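Local coordinates for protein-glutamine gamma-glutamyltransferase 2 (Pagrus major, PDB 1G0D) that probably catalyses calcium-dependent cross-linking of proteins, joining peptide-bound glutamine to lysine or other primary amines, at residues R29-V34 against E181-D186; D487-V492 against K539-L544. All blocks are in the same frame, centred on the assembly; numbering follows the deposited sequence.

Interaction 1. Residues R29-V34 against E181-D186; sequences RERLIV and EDYVMD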
loop_
_atom_site.group_PDB
_atom_site.type_symbol
_atom_site.label_atom_id
_atom_site.label_comp_id
_atom_site.label_asym_id
_atom_site.label_seq_id
_atom_site.Cartn_x
_atom_site.Cartn_y
_atom_site.Cartn_z
ATOM N N ARG A 29 -6.257 -25.876 3.760
ATOM C CA ARG A 29 -5.891 -27.062 4.552
ATOM C C ARG A 29 -5.815 -28.314 3.723
ATOM O O ARG A 29 -5.107 -29.256 4.062
ATOM C CB ARG A 29 -6.932 -27.332 5.599
ATOM C CG ARG A 29 -6.679 -26.587 6.823
ATOM C CD ARG A 29 -7.951 -26.353 7.531
ATOM N NE ARG A 29 -8.002 -24.957 7.916
ATOM C CZ ARG A 29 -8.354 -24.535 9.120
ATOM N NH1 ARG A 29 -8.371 -23.225 9.386
ATOM N NH2 ARG A 29 -8.695 -25.428 10.042
ATOM N N GLU A 30 -6.577 -28.326 2.638
ATOM C CA GLU A 30 -6.631 -29.468 1.753
ATOM C C GLU A 30 -5.493 -29.561 0.757
ATOM O O GLU A 30 -5.360 -30.585 0.087
ATOM C CB GLU A 30 -7.969 -29.501 1.027
ATOM C CG GLU A 30 -9.199 -29.265 1.935
ATOM C CD GLU A 30 -9.227 -30.141 3.207
ATOM O OE1 GLU A 30 -8.722 -31.300 3.182
ATOM O OE2 GLU A 30 -9.772 -29.658 4.240
ATOM N N ARG A 31 -4.676 -28.512 0.625
ATOM C CA ARG A 31 -3.524 -28.612 -0.270
ATOM C C ARG A 31 -2.264 -28.172 0.453
ATOM O O ARG A 31 -2.297 -27.221 1.241
ATOM C CB ARG A 31 -3.713 -27.802 -1.545
ATOM C CG ARG A 31 -4.298 -26.452 -1.352
ATOM C CD ARG A 31 -4.322 -25.732 -2.711
ATOM N NE ARG A 31 -4.775 -24.346 -2.577
ATOM C CZ ARG A 31 -4.523 -23.401 -3.464
ATOM N NH1 ARG A 31 -4.971 -22.169 -3.250
ATOM N NH2 ARG A 31 -3.835 -23.695 -4.566
ATOM N N LEU A 32 -1.163 -28.872 0.182
ATOM C CA LEU A 32 0.108 -28.591 0.828
ATOM C C LEU A 32 0.729 -27.279 0.390
ATOM O O LEU A 32 1.132 -27.136 -0.752
ATOM C CB LEU A 32 1.092 -29.739 0.562
ATOM C CG LEU A 32 2.487 -29.699 1.202
ATOM C CD1 LEU A 32 2.415 -29.774 2.721
ATOM C CD2 LEU A 32 3.290 -30.868 0.688
ATOM N N ILE A 33 0.772 -26.308 1.304
ATOM C CA ILE A 33 1.384 -25.004 1.060
ATOM C C ILE A 33 2.460 -24.852 2.151
ATOM O O ILE A 33 2.178 -24.690 3.335
ATOM C CB ILE A 33 0.371 -23.894 1.166
ATOM C CG1 ILE A 33 -0.838 -24.228 0.297
ATOM C CG2 ILE A 33 1.045 -22.605 0.777
ATOM C CD1 ILE A 33 -2.039 -23.385 0.556
ATOM N N VAL A 34 3.699 -24.867 1.703
ATOM C CA VAL A 34 4.875 -24.876 2.552
ATOM C C VAL A 34 5.763 -23.612 2.470
ATOM O O VAL A 34 5.655 -22.883 1.509
ATOM C CB VAL A 34 5.588 -26.188 2.098
ATOM C CG1 VAL A 34 7.051 -25.960 1.714
ATOM C CG2 VAL A 34 5.317 -27.277 3.121
ATOM N N GLU A 181 -7.351 -15.068 1.813
ATOM C CA GLU A 181 -8.704 -15.301 1.299
ATOM C C GLU A 181 -8.574 -16.282 0.166
ATOM O O GLU A 181 -7.520 -16.397 -0.436
ATOM C CB GLU A 181 -9.335 -14.005 0.808
ATOM C CG GLU A 181 -9.703 -13.030 1.932
ATOM C CD GLU A 181 -10.866 -13.486 2.822
ATOM O OE1 GLU A 181 -11.986 -12.973 2.622
ATOM O OE2 GLU A 181 -10.671 -14.330 3.727
ATOM N N ASP A 182 -9.635 -16.987 -0.155
ATOM C CA ASP A 182 -9.480 -18.007 -1.172
ATOM C C ASP A 182 -8.889 -17.597 -2.471
ATOM O O ASP A 182 -9.348 -16.636 -3.076
ATOM C CB ASP A 182 -10.795 -18.685 -1.472
ATOM C CG ASP A 182 -11.252 -19.534 -0.353
ATOM O OD1 ASP A 182 -12.239 -20.269 -0.532
ATOM O OD2 ASP A 182 -10.620 -19.454 0.710
ATOM N N TYR A 183 -7.887 -18.367 -2.885
ATOM C CA TYR A 183 -7.192 -18.217 -4.156
ATOM C C TYR A 183 -6.288 -17.014 -4.371
ATOM O O TYR A 183 -5.627 -16.890 -5.403
ATOM C CB TYR A 183 -8.210 -18.316 -5.286
ATOM C CG TYR A 183 -9.164 -19.464 -5.088
ATOM C CD1 TYR A 183 -10.533 -19.251 -5.025
ATOM C CD2 TYR A 183 -8.692 -20.760 -4.901
ATOM C CE1 TYR A 183 -11.408 -20.290 -4.775
ATOM C CE2 TYR A 183 -9.555 -21.809 -4.650
ATOM C CZ TYR A 183 -10.912 -21.566 -4.586
ATOM O OH TYR A 183 -11.778 -22.597 -4.318
ATOM N N VAL A 184 -6.217 -16.134 -3.390
ATOM C CA VAL A 184 -5.361 -14.973 -3.546
ATOM C C VAL A 184 -3.890 -15.408 -3.704
ATOM O O VAL A 184 -3.076 -14.678 -4.293
ATOM C CB VAL A 184 -5.523 -14.048 -2.363
ATOM C CG1 VAL A 184 -4.359 -13.090 -2.305
ATOM C CG2 VAL A 184 -6.872 -13.317 -2.479
ATOM N N MET A 185 -3.540 -16.590 -3.187
ATOM C CA MET A 185 -2.174 -17.050 -3.318
ATOM C C MET A 185 -1.944 -17.461 -4.769
ATOM O O MET A 185 -0.914 -17.164 -5.368
ATOM C CB MET A 185 -1.920 -18.247 -2.403
ATOM C CG MET A 185 -0.554 -18.889 -2.605
ATOM S SD MET A 185 -0.387 -20.524 -1.917
ATOM C CE MET A 185 -1.453 -21.479 -3.062
ATOM N N ASP A 186 -2.911 -18.150 -5.339
ATOM C CA ASP A 186 -2.782 -18.601 -6.707
ATOM C C ASP A 186 -2.656 -17.456 -7.697
ATOM O O ASP A 186 -1.920 -17.575 -8.696
ATOM C CB ASP A 186 -3.976 -19.438 -7.050
ATOM C CG ASP A 186 -4.119 -20.593 -6.140
ATOM O OD1 ASP A 186 -3.806 -21.690 -6.622
ATOM O OD2 ASP A 186 -4.533 -20.410 -4.965
HETATM O O HOH W 1 -6.916 -21.002 -1.431
#

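Interaction 2. Residues D487-V492 against K539-L544; sequences DFDVIV and KEVMRL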
loop_
_atom_site.group_PDB
_atom_site.type_symbol
_atom_site.label_atom_id
_atom_site.label_comp_id
_atom_site.label_asym_id
_atom_site.label_seq_id
_atom_site.Cartn_x
_atom_site.Cartn_y
_atom_site.Cartn_z
ATOM N N ASP A 487 -21.277 25.560 5.066
ATOM C CA ASP A 487 -20.537 26.769 4.737
ATOM C C ASP A 487 -19.728 26.991 5.989
ATOM O O ASP A 487 -20.228 26.763 7.079
ATOM C CB ASP A 487 -21.432 27.993 4.586
ATOM C CG ASP A 487 -22.720 27.722 3.866
ATOM O OD1 ASP A 487 -22.741 26.978 2.857
ATOM O OD2 ASP A 487 -23.725 28.304 4.325
ATOM N N PHE A 488 -18.504 27.479 5.878
ATOM C CA PHE A 488 -17.720 27.661 7.096
ATOM C C PHE A 488 -16.734 28.787 6.979
ATOM O O PHE A 488 -16.521 29.328 5.914
ATOM C CB PHE A 488 -16.942 26.368 7.402
ATOM C CG PHE A 488 -16.105 25.874 6.233
ATOM C CD1 PHE A 488 -16.644 24.990 5.290
ATOM C CD2 PHE A 488 -14.798 26.330 6.050
ATOM C CE1 PHE A 488 -15.892 24.580 4.173
ATOM C CE2 PHE A 488 -14.051 25.925 4.941
ATOM C CZ PHE A 488 -14.597 25.052 4.004
ATOM N N ASP A 489 -16.102 29.114 8.086
ATOM C CA ASP A 489 -15.118 30.166 8.067
ATOM C C ASP A 489 -13.755 29.551 8.282
ATOM O O ASP A 489 -13.632 28.507 8.938
ATOM C CB ASP A 489 -15.359 31.172 9.188
ATOM C CG ASP A 489 -16.791 31.650 9.254
ATOM O OD1 ASP A 489 -17.221 32.027 10.366
ATOM O OD2 ASP A 489 -17.483 31.653 8.210
ATOM N N VAL A 490 -12.745 30.197 7.704
ATOM C CA VAL A 490 -11.344 29.808 7.833
ATOM C C VAL A 490 -10.644 31.093 8.250
ATOM O O VAL A 490 -10.737 32.090 7.549
ATOM C CB VAL A 490 -10.718 29.385 6.464
ATOM C CG1 VAL A 490 -9.239 29.202 6.627
ATOM C CG2 VAL A 490 -11.356 28.106 5.951
ATOM N N ILE A 491 -9.950 31.099 9.377
ATOM C CA ILE A 491 -9.249 32.317 9.749
ATOM C C ILE A 491 -7.817 32.327 9.250
ATOM O O ILE A 491 -7.139 31.294 9.236
ATOM C CB ILE A 491 -9.218 32.523 11.254
ATOM C CG1 ILE A 491 -10.631 32.575 11.768
ATOM C CG2 ILE A 491 -8.531 33.813 11.596
ATOM C CD1 ILE A 491 -11.024 31.260 12.267
ATOM N N VAL A 492 -7.384 33.502 8.805
ATOM C CA VAL A 492 -6.028 33.726 8.337
ATOM C C VAL A 492 -5.529 34.752 9.347
ATOM O O VAL A 492 -5.992 35.884 9.356
ATOM C CB VAL A 492 -6.011 34.342 6.898
ATOM C CG1 VAL A 492 -4.590 34.676 6.476
ATOM C CG2 VAL A 492 -6.598 33.352 5.913
ATOM N N LYS A 539 -6.763 39.102 12.695
ATOM C CA LYS A 539 -7.444 37.919 12.194
ATOM C C LYS A 539 -8.491 38.247 11.134
ATOM O O LYS A 539 -9.442 38.979 11.397
ATOM C CB LYS A 539 -8.134 37.177 13.329
ATOM C CG LYS A 539 -7.199 36.563 14.351
ATOM C CD LYS A 539 -7.945 35.485 15.136
ATOM C CE LYS A 539 -7.413 35.304 16.558
ATOM N NZ LYS A 539 -8.327 34.460 17.401
ATOM N N GLU A 540 -8.312 37.700 9.934
ATOM C CA GLU A 540 -9.254 37.901 8.842
ATOM C C GLU A 540 -9.938 36.580 8.581
ATOM O O GLU A 540 -9.352 35.514 8.766
ATOM C CB GLU A 540 -8.541 38.352 7.570
ATOM C CG GLU A 540 -8.519 39.852 7.380
ATOM C CD GLU A 540 -9.742 40.365 6.657
ATOM O OE1 GLU A 540 -10.723 40.704 7.349
ATOM O OE2 GLU A 540 -9.720 40.427 5.407
ATOM N N VAL A 541 -11.190 36.654 8.164
ATOM C CA VAL A 541 -11.977 35.469 7.880
ATOM C C VAL A 541 -12.395 35.339 6.410
ATOM O O VAL A 541 -12.619 36.326 5.698
ATOM C CB VAL A 541 -13.250 35.456 8.759
ATOM C CG1 VAL A 541 -14.159 34.327 8.346
ATOM C CG2 VAL A 541 -12.858 35.326 10.217
ATOM N N MET A 542 -12.471 34.099 5.951
ATOM C CA MET A 542 -12.893 33.829 4.597
ATOM C C MET A 542 -13.991 32.817 4.737
ATOM O O MET A 542 -13.771 31.744 5.268
ATOM C CB MET A 542 -11.740 33.244 3.798
ATOM C CG MET A 542 -12.098 32.803 2.383
ATOM S SD MET A 542 -10.600 32.430 1.420
ATOM C CE MET A 542 -9.299 32.774 2.666
ATOM N N ARG A 543 -15.185 33.154 4.280
ATOM C CA ARG A 543 -16.273 32.213 4.405
ATOM C C ARG A 543 -16.512 31.467 3.135
ATOM O O ARG A 543 -16.888 32.059 2.124
ATOM C CB ARG A 543 -17.558 32.912 4.810
ATOM C CG ARG A 543 -18.744 31.973 4.932
ATOM C CD ARG A 543 -19.763 32.505 5.926
ATOM N NE ARG A 543 -20.852 31.559 6.128
ATOM C CZ ARG A 543 -20.934 30.719 7.160
ATOM N NH1 ARG A 543 -19.987 30.703 8.092
ATOM N NH2 ARG A 543 -21.974 29.898 7.264
ATOM N N LEU A 544 -16.273 30.161 3.193
ATOM C CA LEU A 544 -16.486 29.277 2.058
ATOM C C LEU A 544 -17.904 28.709 2.217
ATOM O O LEU A 544 -18.313 28.404 3.342
ATOM C CB LEU A 544 -15.435 28.172 2.081
ATOM C CG LEU A 544 -14.044 28.464 1.512
ATOM C CD1 LEU A 544 -14.132 29.212 0.209
ATOM C CD2 LEU A 544 -13.281 29.260 2.501
#

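Interaction 1. Residues R29-V34 against E181-D186
NH1 of R31 has two partners here: a carboxylate oxygen of D186 and a water. The bond from R31 NH1 to D186 OD2 is modelled at 2.5 Å, which is very short, so its exact length is doubtful. The second arm is of ordinary length, with R31 NH2 2.9 Å from D186 OD1. This bond is fairly straight (163° at the hydrogen), and OD1 accepts it with its syn lone pair. The two groups meet tip to tip, their planes only 12° apart. Together they form a two-bond salt bridge. The water accepts from R31 NH1 at 2.9 Å and also from the backbone N of Y183, the N-cap residue of helix 184-193. R31 NE also forms a salt bridge with D28, so two carboxylates probably balance the one guanidinium charge. CG of R31 lies between the backbone N and the carbonyl carbon (chi1 43°), and from there the extended chain carries the guanidinium across to D186. M185 CE sits over one guanidinium face, 3.6 Å from R31 NH2. M185 SD turns to I33 and lies 3.7 Å from I33 CG2. I33 is in strand 33-35, at the edge of a sheet in the N-terminal beta-sandwich, and the helix belongs to the catalytic core. The contact therefore joins two domains. H131 of strand 121-133 touches both R31 and M185. An alanine in place of R31 would probably leave D186 without this cationic mate and M185 CE without the flat group it packs on. The paired charges beside an apolar methionine-isoleucine contact imply a domain junction with both ionic and hydrophobic parts.

Interaction 2. Residues D487-V492 against K539-L544
Strands 488-492 and 539-544 run antiparallel, their axes 4.6 Å apart at closest approach and their directions 150° apart, with F488-L544, V490-M542 and V492-E540 as hydrogen-bonded pairs of two backbone bonds each, and D489-R543 and I491-V541 as the non-hydrogen-bonded pairs between them. On the face with F488, L544 CB lies over the phenyl ring, 4.1 Å from its centroid, a CH-pi contact. V490 CG2 meets L544 CD2 on the same face. Strand 488-496 is the middle of a three-stranded antiparallel sheet, with 473-479 on its other side, in the first of the two C-terminal beta-barrel domains of transglutaminases. Side chains of the F488 face pack on strands 502-513 and 558-566, inside this domain. The other face, with D489, R543, I491 and V541, mixes a salt bridge with apolar contacts. R543 CG is anti to its backbone N (chi1 179°), and the extended chain runs past D489 OD2, which lies 3.3 Å from R543 CD. R543 NH1 bonds D489 OD2 at 2.7 Å, from above the carboxylate plane. R543 NH2 forms a long salt bridge to D487 OD2, at 3.8 Å; D487 OD1 is bonded to Y546 N. Further along, I491 CG1 touches V541 CG2 at 3.9 Å.

Interactions 1 and 2 lie on opposite sides of the chain's centre. They are about 56 Å apart between centres and about 38 Å between nearest atoms, so they do not touch. They are also in series along the chain. Interaction 1 links two domains through side chains and a water. Interaction 2 is a strand pair within one domain, joined by six backbone hydrogen bonds and by side-chain contacts on both faces. Interaction 1 lies away from the annotated sites, including the catalytic C272, H332 and D355. Interaction 2 comes closer to a site: V490 is about 3 Å, between nearest side-chain atoms, from I477 and from I580, which probably belong to the GTP site, as in related enzymes.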